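Local coordinates for protein putative glucoamylase (Bacteroides caccae ATCC 43185, PDB 4QT9) that probably hydrolyses glycosidic bonds as a glucoamylase-like enzyme with an alpha/alpha toroid fold, at residues 101-106 with 167-172; 232-237 with 250-255; 76-81 with 149-154. All blocks are in the same frame, centred on the assembly; numbering follows the deposited sequence. Where two conformers were deposited one is given.

Interaction 1. Residues 101-106 with 167-172; sequences FLEKAD and DRLWRE
L169 lays its two methyl branches over the backbone and side-chain base of L102 and E103. CD1 rests on CB of L102, at 3.9 Å between L169 CD1 and L102 CB. CD2 of L169 lies 3.9 Å from the carbonyl oxygen L102 O and 4.0 Å from E103 CA. The fork of one leucine therefore meets two successive residues near the end of helix 88-104. The first torsion of L169 puts CG beside its backbone N (chi1 -64°), and the extended second torsion carries CD1 outward to L102.

E103 is met at its aliphatic part. Its CG is 4.0 Å from L169 CD2, and the two side chains lie roughly perpendicular. The chain of E103 then runs on extended, and its carboxylate forms a salt bridge with R165, one turn before L169 on helix 157-172. This ion pair ties the two helices together at the solvent-exposed side, where E103 lies. L102 is buried. Its side chain also packs on L141 and L145 of helix 135-152, and on W116. Its carbonyl oxygen is hydrogen-bonded to Y112 OH.

On helix 157-172, R171 NE forms a salt bridge with D167 OD2 at 2.8 Å. It comes from the syn side of the carboxylate but 33° out of its plane. R107, just past segment 101-106, is hydrogen-bonded through NH2 to the carbonyl oxygen L169 O.

The contact joins the ends of two helices of the alpha/alpha toroid. Between the two segments it is purely van der Waals, with a small buried area of 127 Å². The polar ties between these helices include the E103-R165 salt bridge and the R107 bond to L169 O. They probably add direction to a contact in which L169 supplies the apolar fit.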
ATOM      1  N   PHE A 101      12.924  -3.585 -16.174  1.00 24.28           N
ATOM      2  CA  PHE A 101      11.642  -3.047 -16.654  1.00 24.04           C
ATOM      3  C   PHE A 101      11.479  -1.582 -16.236  1.00 27.11           C
ATOM      4  O   PHE A 101      11.116  -0.760 -17.070  1.00 27.39           O
ATOM      5  CB  PHE A 101      10.435  -3.878 -16.157  1.00 25.26           C
ATOM      6  CG  PHE A 101       9.096  -3.264 -16.514  1.00 26.47           C
ATOM      7  CD1 PHE A 101       8.495  -3.521 -17.745  1.00 28.78           C
ATOM      8  CD2 PHE A 101       8.438  -2.414 -15.625  1.00 27.43           C
ATOM      9  CE1 PHE A 101       7.256  -2.957 -18.068  1.00 28.43           C
ATOM     10  CE2 PHE A 101       7.188  -1.871 -15.944  1.00 28.77           C
ATOM     11  CZ  PHE A 101       6.613  -2.132 -17.168  1.00 25.87           C
ATOM     12  N   LEU A 102      11.745  -1.256 -14.963  1.00 22.99           N
ATOM     13  CA  LEU A 102      11.583   0.114 -14.440  1.00 23.22           C
ATOM     14  C   LEU A 102      12.556   1.117 -15.082  1.00 31.80           C
ATOM     15  O   LEU A 102      12.239   2.316 -15.177  1.00 31.41           O
ATOM     16  CB  LEU A 102      11.731   0.144 -12.914  1.00 21.83           C
ATOM     17  CG  LEU A 102      10.636  -0.604 -12.120  1.00 24.92           C
ATOM     18  CD1 LEU A 102      10.986  -0.671 -10.660  1.00 23.76           C
ATOM     19  CD2 LEU A 102       9.274   0.066 -12.283  1.00 25.11           C
ATOM     20  N   GLU A 103      13.734   0.628 -15.537  1.00 29.18           N
ATOM     21  CA  GLU A 103      14.733   1.478 -16.182  1.00 29.72           C
ATOM     22  C   GLU A 103      14.269   1.858 -17.591  1.00 34.84           C
ATOM     23  O   GLU A 103      14.674   2.901 -18.102  1.00 35.10           O
ATOM     24  CB  GLU A 103      16.102   0.771 -16.252  1.00 31.29           C
ATOM     25  CG  GLU A 103      16.783   0.549 -14.908  1.00 37.83           C
ATOM     26  CD  GLU A 103      18.056  -0.282 -14.948  1.00 50.06           C
ATOM     27  OE1 GLU A 103      18.162  -1.185 -15.811  1.00 31.80           O
ATOM     28  OE2 GLU A 103      18.934  -0.051 -14.084  1.00 35.38           O
ATOM     29  N   LYS A 104      13.380   1.036 -18.183  1.00 30.64           N
ATOM     30  CA  LYS A 104      12.874   1.192 -19.549  1.00 31.21           C
ATOM     31  C   LYS A 104      11.449   1.761 -19.658  1.00 34.50           C
ATOM     32  O   LYS A 104      11.165   2.458 -20.633  1.00 34.45           O
ATOM     33  CB  LYS A 104      12.925  -0.176 -20.273  1.00 32.80           C
ATOM     34  CG  LYS A 104      14.359  -0.549 -20.693  1.00 51.90           C
ATOM     35  CD  LYS A 104      14.616  -2.062 -20.822  1.00 66.93           C
ATOM     36  CE  LYS A 104      14.343  -2.621 -22.202  1.00 79.16           C
ATOM     37  NZ  LYS A 104      14.921  -3.985 -22.372  1.00 88.17           N
ATOM     38  N   ALA A 105      10.561   1.462 -18.681  1.00 30.06           N
ATOM     39  CA  ALA A 105       9.146   1.851 -18.700  1.00 28.55           C
ATOM     40  C   ALA A 105       8.976   3.354 -18.684  1.00 33.32           C
ATOM     41  O   ALA A 105       9.866   4.047 -18.216  1.00 32.82           O
ATOM     42  CB  ALA A 105       8.421   1.233 -17.526  1.00 28.01           C
ATOM     43  N   ASP A 106       7.849   3.859 -19.223  1.00 30.13           N
ATOM     44  CA  ASP A 106       7.523   5.293 -19.274  1.00 28.38           C
ATOM     45  C   ASP A 106       7.557   5.955 -17.913  1.00 30.83           C
ATOM     46  O   ASP A 106       7.064   5.399 -16.944  1.00 28.68           O
ATOM     47  CB  ASP A 106       6.132   5.508 -19.885  1.00 29.25           C
ATOM     48  CG  ASP A 106       6.059   5.255 -21.373  1.00 36.22           C
ATOM     49  OD1 ASP A 106       7.136   5.044 -21.997  1.00 36.32           O
ATOM     50  OD2 ASP A 106       4.924   5.274 -21.926  1.00 41.52           O
ATOM     51  N   ASP A 167      19.180   2.825  -6.581  1.00 20.68           N
ATOM     52  CA  ASP A 167      19.489   4.183  -6.105  1.00 21.57           C
ATOM     53  C   ASP A 167      19.422   5.189  -7.254  1.00 24.86           C
ATOM     54  O   ASP A 167      18.949   6.286  -7.039  1.00 23.39           O
ATOM     55  CB  ASP A 167      20.849   4.259  -5.400  1.00 23.60           C
ATOM     56  CG  ASP A 167      21.040   5.566  -4.606  1.00 26.18           C
ATOM     57  OD1 ASP A 167      20.271   5.810  -3.663  1.00 29.26           O
ATOM     58  OD2 ASP A 167      21.958   6.324  -4.929  1.00 25.26           O
ATOM     59  N   ARG A 168      19.836   4.800  -8.471  1.00 24.50           N
ATOM     60  CA  ARG A 168      19.737   5.674  -9.642  1.00 25.28           C
ATOM     61  C   ARG A 168      18.257   6.000  -9.962  1.00 28.30           C
ATOM     62  O   ARG A 168      17.960   7.163 -10.234  1.00 27.55           O
ATOM     63  CB  ARG A 168      20.434   5.070 -10.872  1.00 26.47           C
ATOM     64  CG  ARG A 168      20.663   6.113 -11.968  1.00 46.12           C
ATOM     65  CD  ARG A 168      20.916   5.497 -13.333  1.00 69.20           C
ATOM     66  NE  ARG A 168      20.285   6.268 -14.409  1.00 86.83           N
ATOM     67  CZ  ARG A 168      20.921   6.730 -15.482  1.00110.00           C
ATOM     68  NH1 ARG A 168      22.220   6.501 -15.645  1.00105.33           N
ATOM     69  NH2 ARG A 168      20.263   7.422 -16.405  1.00 96.63           N
ATOM     70  N   LEU A 169      17.332   4.988  -9.902  1.00 22.63           N
ATOM     71  CA  LEU A 169      15.917   5.210 -10.164  1.00 20.86           C
ATOM     72  C   LEU A 169      15.322   6.131  -9.125  1.00 23.48           C
ATOM     73  O   LEU A 169      14.501   6.958  -9.489  1.00 23.14           O
ATOM     74  CB  LEU A 169      15.108   3.884 -10.193  1.00 21.11           C
ATOM     75  CG  LEU A 169      15.461   2.874 -11.325  1.00 26.26           C
ATOM     76  CD1 LEU A 169      14.865   1.496 -11.033  1.00 27.20           C
ATOM     77  CD2 LEU A 169      15.016   3.373 -12.693  1.00 28.41           C
ATOM     78  N   TRP A 170      15.680   5.927  -7.831  1.00 19.13           N
ATOM     79  CA  TRP A 170      15.260   6.722  -6.673  1.00 19.25           C
ATOM     80  C   TRP A 170      15.756   8.173  -6.885  1.00 22.06           C
ATOM     81  O   TRP A 170      14.961   9.107  -6.769  1.00 22.53           O
ATOM     82  CB  TRP A 170      15.813   6.091  -5.352  1.00 17.87           C
ATOM     83  CG  TRP A 170      15.957   6.995  -4.139  1.00 18.67           C
ATOM     84  CD1 TRP A 170      17.112   7.265  -3.457  1.00 21.80           C
ATOM     85  CD2 TRP A 170      14.905   7.716  -3.450  1.00 17.62           C
ATOM     86  NE1 TRP A 170      16.850   8.096  -2.384  1.00 21.34           N
ATOM     87  CE2 TRP A 170      15.499   8.377  -2.352  1.00 21.97           C
ATOM     88  CE3 TRP A 170      13.530   7.883  -3.673  1.00 18.92           C
ATOM     89  CZ2 TRP A 170      14.751   9.140  -1.437  1.00 20.85           C
ATOM     90  CZ3 TRP A 170      12.789   8.666  -2.782  1.00 20.60           C
ATOM     91  CH2 TRP A 170      13.403   9.296  -1.687  1.00 21.17           C
ATOM     92  N   ARG A 171      17.035   8.356  -7.270  1.00 17.18           N
ATOM     93  CA  ARG A 171      17.599   9.709  -7.488  1.00 17.29           C
ATOM     94  C   ARG A 171      16.977  10.436  -8.697  1.00 25.46           C
ATOM     95  O   ARG A 171      17.038  11.671  -8.764  1.00 25.66           O
ATOM     96  CB  ARG A 171      19.116   9.667  -7.640  1.00 19.29           C
ATOM     97  CG  ARG A 171      19.799   9.402  -6.329  1.00 23.98           C
ATOM     98  CD  ARG A 171      21.286   9.220  -6.486  1.00 27.33           C
ATOM     99  NE  ARG A 171      21.885   9.123  -5.164  1.00 32.98           N
ATOM    100  CZ  ARG A 171      22.344  10.160  -4.471  1.00 42.14           C
ATOM    101  NH1 ARG A 171      22.340  11.376  -5.002  1.00 27.51           N
ATOM    102  NH2 ARG A 171      22.822   9.987  -3.248  1.00 27.00           N
ATOM    103  N   GLU A 172      16.359   9.678  -9.627  1.00 24.05           N
ATOM    104  CA  GLU A 172      15.762  10.246 -10.829  0.60 24.04           C
ATOM    105  C   GLU A 172      14.332  10.765 -10.587  1.00 28.42           C
ATOM    106  O   GLU A 172      13.840  11.564 -11.391  1.00 30.55           O
ATOM    107  CB  GLU A 172      15.792   9.232 -11.979  0.60 25.17           C
ATOM    108  CG  GLU A 172      17.154   9.176 -12.649  0.60 39.09           C
ATOM    109  CD  GLU A 172      17.352   8.116 -13.719  0.60 56.62           C
ATOM    110  OE1 GLU A 172      16.659   7.072 -13.684  0.60 34.95           O
ATOM    111  OE2 GLU A 172      18.241   8.324 -14.578  0.60 48.50           O
TER

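Interaction 2. Residues 232-237 with 250-255; sequences WAQNGA and HLRYQG
The loop between helix 225-232 and the two-stranded antiparallel hairpin 239-251 folds back here on the chain that leaves the hairpin. Both parts lie in the glucoamylase-like family region. R252 and Q234 carry the contact. R252 NH2 donates to Q234 OE1 at 2.9 Å, in the carbonyl plane and on a lone pair, though OE1 is tilted out of the guanidinium plane. The bond is bent, with an N-H...O angle of 133°. R252 NH1 shares the same acceptor, Q234 OE1, by a weak bond of 3.0 Å. The amide and guanidinium planes stand 45° apart.

R252 NH2 has a second partner, the carbonyl oxygen of G204, which also accepts from Q254 NE2. These bonds help fix the rotation of the guanidinium group. A237 O lies over one face of it, offset toward the rim. Q254 NE2 and a water lie over the opposite face. A237 CB meets R252 NH1 at 3.5 Å. Q234 leaves the helix with positive phi (44°); its CB bond is directed at segment 250-255. The water donates to Q234 OE1 at 2.7 Å and accepts from Q254 NE2 at 3.1 Å.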
ATOM      1  N   TRP A 232       0.618  19.234   3.153  1.00 25.05           N
ATOM      2  CA  TRP A 232       0.017  18.054   3.791  1.00 22.45           C
ATOM      3  C   TRP A 232      -0.785  18.393   5.073  1.00 26.53           C
ATOM      4  O   TRP A 232      -1.929  17.944   5.232  1.00 25.07           O
ATOM      5  CB  TRP A 232       1.078  17.009   4.137  1.00 20.44           C
ATOM      6  CG  TRP A 232       0.556  15.841   4.938  1.00 21.15           C
ATOM      7  CD1 TRP A 232       0.703  15.636   6.277  1.00 24.43           C
ATOM      8  CD2 TRP A 232      -0.177  14.707   4.436  1.00 20.37           C
ATOM      9  NE1 TRP A 232       0.176  14.414   6.633  1.00 24.14           N
ATOM     10  CE2 TRP A 232      -0.409  13.841   5.527  1.00 24.86           C
ATOM     11  CE3 TRP A 232      -0.696  14.355   3.171  1.00 21.29           C
ATOM     12  CZ2 TRP A 232      -1.131  12.632   5.391  1.00 23.24           C
ATOM     13  CZ3 TRP A 232      -1.412  13.165   3.039  1.00 21.94           C
ATOM     14  CH2 TRP A 232      -1.591  12.299   4.130  1.00 22.24           C
ATOM     15  N   ALA A 233      -0.159  19.127   6.000  1.00 24.23           N
ATOM     16  CA  ALA A 233      -0.734  19.446   7.296  1.00 24.16           C
ATOM     17  C   ALA A 233      -1.624  20.697   7.294  1.00 27.79           C
ATOM     18  O   ALA A 233      -2.375  20.898   8.252  1.00 24.59           O
ATOM     19  CB  ALA A 233       0.371  19.619   8.307  1.00 25.24           C
ATOM     20  N   GLN A 234      -1.547  21.519   6.226  1.00 26.80           N
ATOM     21  CA  GLN A 234      -2.259  22.802   6.099  1.00 28.66           C
ATOM     22  C   GLN A 234      -2.170  23.612   7.424  1.00 32.50           C
ATOM     23  O   GLN A 234      -3.189  24.034   7.989  1.00 32.15           O
ATOM     24  CB  GLN A 234      -3.710  22.609   5.637  1.00 29.46           C
ATOM     25  CG  GLN A 234      -3.795  22.157   4.193  1.00 33.65           C
ATOM     26  CD  GLN A 234      -5.233  22.081   3.761  1.00 37.52           C
ATOM     27  OE1 GLN A 234      -5.995  21.265   4.254  1.00 30.21           O
ATOM     28  NE2 GLN A 234      -5.657  22.975   2.878  1.00 29.57           N
ATOM     29  N   ASN A 235      -0.926  23.718   7.943  1.00 29.29           N
ATOM     30  CA  ASN A 235      -0.493  24.456   9.133  1.00 30.15           C
ATOM     31  C   ASN A 235      -1.265  24.064  10.401  1.00 34.27           C
ATOM     32  O   ASN A 235      -1.567  24.930  11.231  1.00 34.71           O
ATOM     33  CB  ASN A 235      -0.584  25.971   8.876  1.00 33.81           C
ATOM     34  CG  ASN A 235       0.222  26.367   7.660  1.00 44.15           C
ATOM     35  OD1 ASN A 235       1.454  26.294   7.659  1.00 30.86           O
ATOM     36  ND2 ASN A 235      -0.459  26.654   6.554  1.00 30.83           N
ATOM     37  N   GLY A 236      -1.508  22.765  10.573  1.00 28.22           N
ATOM     38  CA  GLY A 236      -2.232  22.290  11.746  1.00 28.07           C
ATOM     39  C   GLY A 236      -3.701  21.977  11.544  1.00 31.77           C
ATOM     40  O   GLY A 236      -4.300  21.363  12.423  1.00 30.79           O
ATOM     41  N   ALA A 237      -4.299  22.345  10.393  1.00 30.00           N
ATOM     42  CA  ALA A 237      -5.714  22.010  10.099  1.00 31.04           C
ATOM     43  C   ALA A 237      -5.962  20.467  10.061  1.00 32.78           C
ATOM     44  O   ALA A 237      -7.097  20.022  10.171  1.00 33.53           O
ATOM     45  CB  ALA A 237      -6.122  22.625   8.766  1.00 32.50           C
ATOM     46  N   HIS A 250      -7.576  11.515  16.322  1.00 26.20           N
ATOM     47  CA  HIS A 250      -6.873  12.799  16.483  1.00 27.56           C
ATOM     48  C   HIS A 250      -6.840  13.656  15.209  1.00 28.10           C
ATOM     49  O   HIS A 250      -6.836  14.885  15.296  1.00 26.04           O
ATOM     50  CB  HIS A 250      -5.424  12.526  16.933  1.00 29.30           C
ATOM     51  CG  HIS A 250      -4.645  13.754  17.257  1.00 33.88           C
ATOM     52  ND1 HIS A 250      -4.951  14.538  18.349  1.00 36.90           N
ATOM     53  CD2 HIS A 250      -3.587  14.296  16.609  1.00 36.03           C
ATOM     54  CE1 HIS A 250      -4.078  15.535  18.330  1.00 36.56           C
ATOM     55  NE2 HIS A 250      -3.243  15.433  17.296  1.00 36.48           N
ATOM     56  N   LEU A 251      -6.816  13.008  14.040  1.00 24.91           N
ATOM     57  CA  LEU A 251      -6.644  13.703  12.771  1.00 24.42           C
ATOM     58  C   LEU A 251      -7.930  14.003  12.027  1.00 28.98           C
ATOM     59  O   LEU A 251      -8.948  13.343  12.247  1.00 28.71           O
ATOM     60  CB  LEU A 251      -5.730  12.856  11.836  1.00 23.49           C
ATOM     61  CG  LEU A 251      -4.375  12.435  12.403  1.00 27.77           C
ATOM     62  CD1 LEU A 251      -3.650  11.542  11.452  1.00 27.41           C
ATOM     63  CD2 LEU A 251      -3.503  13.667  12.772  1.00 27.77           C
ATOM     64  N   ARG A 252      -7.838  14.972  11.086  1.00 25.54           N
ATOM     65  CA  ARG A 252      -8.876  15.309  10.130  1.00 25.63           C
ATOM     66  C   ARG A 252      -8.716  14.350   8.936  1.00 29.59           C
ATOM     67  O   ARG A 252      -7.702  14.407   8.250  1.00 28.34           O
ATOM     68  CB  ARG A 252      -8.744  16.779   9.673  1.00 25.26           C
ATOM     69  CG  ARG A 252      -9.658  17.099   8.480  1.00 32.96           C
ATOM     70  CD  ARG A 252      -9.221  18.315   7.687  1.00 41.54           C
ATOM     71  NE  ARG A 252      -7.873  18.204   7.120  1.00 37.94           N
ATOM     72  CZ  ARG A 252      -7.215  19.231   6.592  1.00 52.89           C
ATOM     73  NH1 ARG A 252      -7.780  20.432   6.536  1.00 43.92           N
ATOM     74  NH2 ARG A 252      -5.987  19.067   6.114  1.00 45.25           N
ATOM     75  N   TYR A 253      -9.699  13.471   8.703  1.00 26.96           N
ATOM     76  CA  TYR A 253      -9.694  12.537   7.574  1.00 26.14           C
ATOM     77  C   TYR A 253     -10.360  13.255   6.398  1.00 30.26           C
ATOM     78  O   TYR A 253     -11.397  13.888   6.563  1.00 31.13           O
ATOM     79  CB  TYR A 253     -10.396  11.211   7.960  1.00 27.03           C
ATOM     80  CG  TYR A 253      -9.585  10.426   8.972  1.00 29.38           C
ATOM     81  CD1 TYR A 253      -9.590  10.773  10.325  1.00 31.59           C
ATOM     82  CD2 TYR A 253      -8.764   9.384   8.575  1.00 30.07           C
ATOM     83  CE1 TYR A 253      -8.771  10.119  11.246  1.00 29.89           C
ATOM     84  CE2 TYR A 253      -7.944   8.719   9.485  1.00 31.67           C
ATOM     85  CZ  TYR A 253      -7.945   9.094  10.820  1.00 36.02           C
ATOM     86  OH  TYR A 253      -7.147   8.416  11.706  1.00 33.70           O
ATOM     87  N   GLN A 254      -9.754  13.198   5.230  1.00 26.09           N
ATOM     88  CA  GLN A 254     -10.257  13.912   4.060  1.00 26.19           C
ATOM     89  C   GLN A 254     -11.640  13.451   3.608  1.00 31.79           C
ATOM     90  O   GLN A 254     -11.778  12.338   3.127  1.00 30.08           O
ATOM     91  CB  GLN A 254      -9.257  13.798   2.898  1.00 26.36           C
ATOM     92  CG  GLN A 254      -8.074  14.730   3.083  1.00 28.30           C
ATOM     93  CD  GLN A 254      -8.440  16.176   2.929  1.00 37.03           C
ATOM     94  OE1 GLN A 254      -9.254  16.537   2.084  1.00 36.81           O
ATOM     95  NE2 GLN A 254      -7.811  17.050   3.703  1.00 29.90           N
ATOM     96  N   GLY A 255     -12.635  14.326   3.760  1.00 30.72           N
ATOM     97  CA  GLY A 255     -14.012  14.068   3.330  1.00 30.93           C
ATOM     98  C   GLY A 255     -14.770  12.964   4.049  1.00 35.04           C
ATOM     99  O   GLY A 255     -15.738  12.432   3.499  1.00 34.11           O
TER
HETATM  100  O   HOH W   1      -8.191  20.093   3.113  1.00 30.53           O

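Interaction 3. Residues 76-81 with 149-154; sequences AILAGI and HQYYAN
The ring of Y151 has L78 over one face, with L78 CG about 4.1 Å above the plane and offset toward the rim. I81 CG2 approaches the same ring obliquely, near its hydroxyl end. The contact is helix-to-helix packing in the alpha/alpha toroid, between helix 67-83 and the C-terminal part of helix 135-152.

The nearest approach is made by one methyl of L78. L78 CD1 is 3.5 Å from Y151 CD2, and it also lies close to CG and CB of the tyrosine. L78 and Y151 run antiparallel alongside one another. Y151 has its CG anti to the backbone N (chi1 -168°), which sends the ring across to helix 67-83. One turn on from L78, I81 CG2 meets Y151 CE2 at 4.1 Å. The branched I81 serves two tyrosines. CG2 goes to Y151, while CD1 goes to Y152, with I81 CD1 3.9 Å from Y152 OH. Y152 lies roughly perpendicular to I81.

The apolar parts of these side chains are joined by others from neighbouring helices. M95 of helix 88-104 touches both L78 and Y152. L413 of helix 409-415 touches both L78 and Y151, and L410 adds to the cover of L78. The side chain of Y152 also touches I162 and E159 of helix 157-172. Five helices thus share this packing.

The polar end of Y151 is not left in the apolar layer. Its hydroxyl is hydrogen-bonded to D82 OD1, next to I81, so the ring is held at its far end as well as over its face. On the other side of helix 135-152, H149 ND1 donates to Q150 OE1 at 2.9 Å. This donor lies in the carbonyl plane of the glutamine, on a lone pair.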
ATOM      1  N   ALA A  76       6.717  -7.912  -0.674  1.00 24.62           N
ATOM      2  CA  ALA A  76       6.189  -9.267  -0.493  1.00 25.84           C
ATOM      3  C   ALA A  76       7.219 -10.311  -1.012  1.00 30.30           C
ATOM      4  O   ALA A  76       7.446 -11.327  -0.353  1.00 30.29           O
ATOM      5  CB  ALA A  76       4.848  -9.411  -1.206  1.00 26.10           C
ATOM      6  N   ILE A  77       7.894 -10.025  -2.140  1.00 27.20           N
ATOM      7  CA  ILE A  77       8.900 -10.930  -2.704  1.00 27.30           C
ATOM      8  C   ILE A  77      10.145 -10.964  -1.771  1.00 31.51           C
ATOM      9  O   ILE A  77      10.677 -12.046  -1.502  1.00 30.67           O
ATOM     10  CB  ILE A  77       9.226 -10.509  -4.153  1.00 30.45           C
ATOM     11  CG1 ILE A  77       8.037 -10.838  -5.084  1.00 30.81           C
ATOM     12  CG2 ILE A  77      10.523 -11.194  -4.649  1.00 31.01           C
ATOM     13  CD1 ILE A  77       8.095 -10.218  -6.554  1.00 31.68           C
ATOM     14  N   LEU A  78      10.540  -9.787  -1.225  1.00 27.12           N
ATOM     15  CA  LEU A  78      11.668  -9.619  -0.289  1.00 28.22           C
ATOM     16  C   LEU A  78      11.471 -10.479   0.979  1.00 29.83           C
ATOM     17  O   LEU A  78      12.380 -11.200   1.388  1.00 28.97           O
ATOM     18  CB  LEU A  78      11.798  -8.130   0.070  1.00 27.94           C
ATOM     19  CG  LEU A  78      13.156  -7.572   0.464  1.00 32.74           C
ATOM     20  CD1 LEU A  78      14.175  -7.726  -0.644  1.00 32.24           C
ATOM     21  CD2 LEU A  78      13.028  -6.112   0.732  1.00 34.20           C
ATOM     22  N   ALA A  79      10.274 -10.447   1.550  1.00 27.52           N
ATOM     23  CA  ALA A  79       9.907 -11.273   2.700  1.00 28.33           C
ATOM     24  C   ALA A  79      10.012 -12.780   2.350  1.00 32.54           C
ATOM     25  O   ALA A  79      10.478 -13.569   3.175  1.00 33.06           O
ATOM     26  CB  ALA A  79       8.488 -10.934   3.157  1.00 28.50           C
ATOM     27  N   GLY A  80       9.627 -13.144   1.124  1.00 28.23           N
ATOM     28  CA  GLY A  80       9.692 -14.519   0.627  1.00 27.55           C
ATOM     29  C   GLY A  80      11.121 -15.015   0.491  1.00 31.37           C
ATOM     30  O   GLY A  80      11.441 -16.146   0.877  1.00 30.22           O
ATOM     31  N   ILE A  81      11.993 -14.163  -0.058  1.00 27.81           N
ATOM     32  CA  ILE A  81      13.417 -14.454  -0.200  1.00 28.73           C
ATOM     33  C   ILE A  81      14.003 -14.681   1.200  1.00 32.84           C
ATOM     34  O   ILE A  81      14.695 -15.668   1.413  1.00 32.07           O
ATOM     35  CB  ILE A  81      14.157 -13.296  -0.953  1.00 32.00           C
ATOM     36  CG1 ILE A  81      13.641 -13.105  -2.397  1.00 31.64           C
ATOM     37  CG2 ILE A  81      15.681 -13.491  -0.940  1.00 33.92           C
ATOM     38  CD1 ILE A  81      14.058 -11.704  -3.018  1.00 34.72           C
ATOM     39  N   HIS A 149      16.740  -2.001  -1.773  1.00 24.15           N
ATOM     40  CA  HIS A 149      18.031  -1.310  -1.780  1.00 22.99           C
ATOM     41  C   HIS A 149      18.813  -1.631  -0.492  1.00 24.77           C
ATOM     42  O   HIS A 149      19.982  -2.023  -0.559  1.00 24.25           O
ATOM     43  CB  HIS A 149      17.836   0.210  -1.909  1.00 22.13           C
ATOM     44  CG  HIS A 149      19.154   0.915  -1.889  1.00 24.65           C
ATOM     45  ND1 HIS A 149      19.733   1.317  -0.701  1.00 26.21           N
ATOM     46  CD2 HIS A 149      20.030   1.112  -2.895  1.00 25.93           C
ATOM     47  CE1 HIS A 149      20.928   1.777  -1.022  1.00 26.54           C
ATOM     48  NE2 HIS A 149      21.147   1.691  -2.336  1.00 26.96           N
ATOM     49  N   GLN A 150      18.148  -1.491   0.665  1.00 21.17           N
ATOM     50  CA  GLN A 150      18.758  -1.742   1.976  1.00 22.00           C
ATOM     51  C   GLN A 150      19.029  -3.227   2.204  1.00 27.91           C
ATOM     52  O   GLN A 150      20.025  -3.562   2.842  1.00 28.90           O
ATOM     53  CB  GLN A 150      17.912  -1.145   3.104  1.00 23.07           C
ATOM     54  CG  GLN A 150      17.975   0.400   3.110  1.00 17.46           C
ATOM     55  CD  GLN A 150      19.370   0.943   3.203  1.00 28.91           C
ATOM     56  OE1 GLN A 150      19.933   1.438   2.225  1.00 26.90           O
ATOM     57  NE2 GLN A 150      19.964   0.824   4.367  1.00 18.25           N
ATOM     58  N   TYR A 151      18.202  -4.108   1.632  1.00 22.78           N
ATOM     59  CA  TYR A 151      18.412  -5.541   1.748  1.00 23.75           C
ATOM     60  C   TYR A 151      19.674  -5.984   0.990  1.00 28.74           C
ATOM     61  O   TYR A 151      20.414  -6.829   1.486  1.00 29.66           O
ATOM     62  CB  TYR A 151      17.184  -6.284   1.198  1.00 25.22           C
ATOM     63  CG  TYR A 151      17.142  -7.759   1.522  1.00 28.54           C
ATOM     64  CD1 TYR A 151      16.799  -8.203   2.798  1.00 30.80           C
ATOM     65  CD2 TYR A 151      17.366  -8.714   0.536  1.00 30.37           C
ATOM     66  CE1 TYR A 151      16.700  -9.563   3.090  1.00 34.03           C
ATOM     67  CE2 TYR A 151      17.266 -10.083   0.814  1.00 32.22           C
ATOM     68  CZ  TYR A 151      16.929 -10.502   2.093  1.00 42.46           C
ATOM     69  OH  TYR A 151      16.845 -11.846   2.400  1.00 42.97           O
ATOM     70  N   TYR A 152      19.917  -5.409  -0.203  1.00 24.94           N
ATOM     71  CA  TYR A 152      21.042  -5.760  -1.077  1.00 24.66           C
ATOM     72  C   TYR A 152      22.292  -4.861  -0.942  1.00 33.07           C
ATOM     73  O   TYR A 152      23.353  -5.236  -1.464  1.00 33.87           O
ATOM     74  CB  TYR A 152      20.573  -5.744  -2.535  1.00 25.43           C
ATOM     75  CG  TYR A 152      19.709  -6.928  -2.960  1.00 30.64           C
ATOM     76  CD1 TYR A 152      19.776  -8.150  -2.289  1.00 32.62           C
ATOM     77  CD2 TYR A 152      18.917  -6.860  -4.101  1.00 32.49           C
ATOM     78  CE1 TYR A 152      19.054  -9.259  -2.723  1.00 33.48           C
ATOM     79  CE2 TYR A 152      18.181  -7.961  -4.539  1.00 34.50           C
ATOM     80  CZ  TYR A 152      18.241  -9.156  -3.839  1.00 43.22           C
ATOM     81  OH  TYR A 152      17.491 -10.230  -4.264  1.00 44.69           O
ATOM     82  N   ALA A 153      22.196  -3.709  -0.237  1.00 30.19           N
ATOM     83  CA  ALA A 153      23.308  -2.742  -0.110  1.00 30.94           C
ATOM     84  C   ALA A 153      24.592  -3.341   0.448  1.00 35.95           C
ATOM     85  O   ALA A 153      25.674  -2.864   0.097  1.00 36.78           O
ATOM     86  CB  ALA A 153      22.893  -1.555   0.752  1.00 31.41           C
ATOM     87  N   ASN A 154      24.491  -4.361   1.302  1.00 34.19           N
ATOM     88  CA  ASN A 154      25.694  -4.963   1.870  1.00 36.30           C
ATOM     89  C   ASN A 154      25.835  -6.435   1.462  1.00 41.84           C
ATOM     90  O   ASN A 154      26.602  -7.162   2.096  1.00 44.40           O
ATOM     91  CB  ASN A 154      25.707  -4.810   3.392  1.00 40.35           C
ATOM     92  CG  ASN A 154      25.804  -3.370   3.846  1.00 75.87           C
ATOM     93  OD1 ASN A 154      24.825  -2.768   4.307  1.00 74.94           O
ATOM     94  ND2 ASN A 154      26.985  -2.779   3.717  1.00 70.53           N
TER

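In the fold
Interactions 1 and 3 belong to one helical neighbourhood. Their centres are 18 Å apart, and they touch where D167 CB packs on H149 NE2 at 4.0 Å. Helices 67-83 and 88-104 follow each other in the chain, as do helices 135-152 and 157-172. The two contacts therefore join the same two successive helix pairs, and their segments alternate along the chain. Interaction 2 stands apart. Its centre is 32 Å from that of interaction 1 and 34 Å from that of interaction 3, on the opposite side of the chain's centre from the latter. It joins the loop after helix 225-232 to the chain leaving the hairpin.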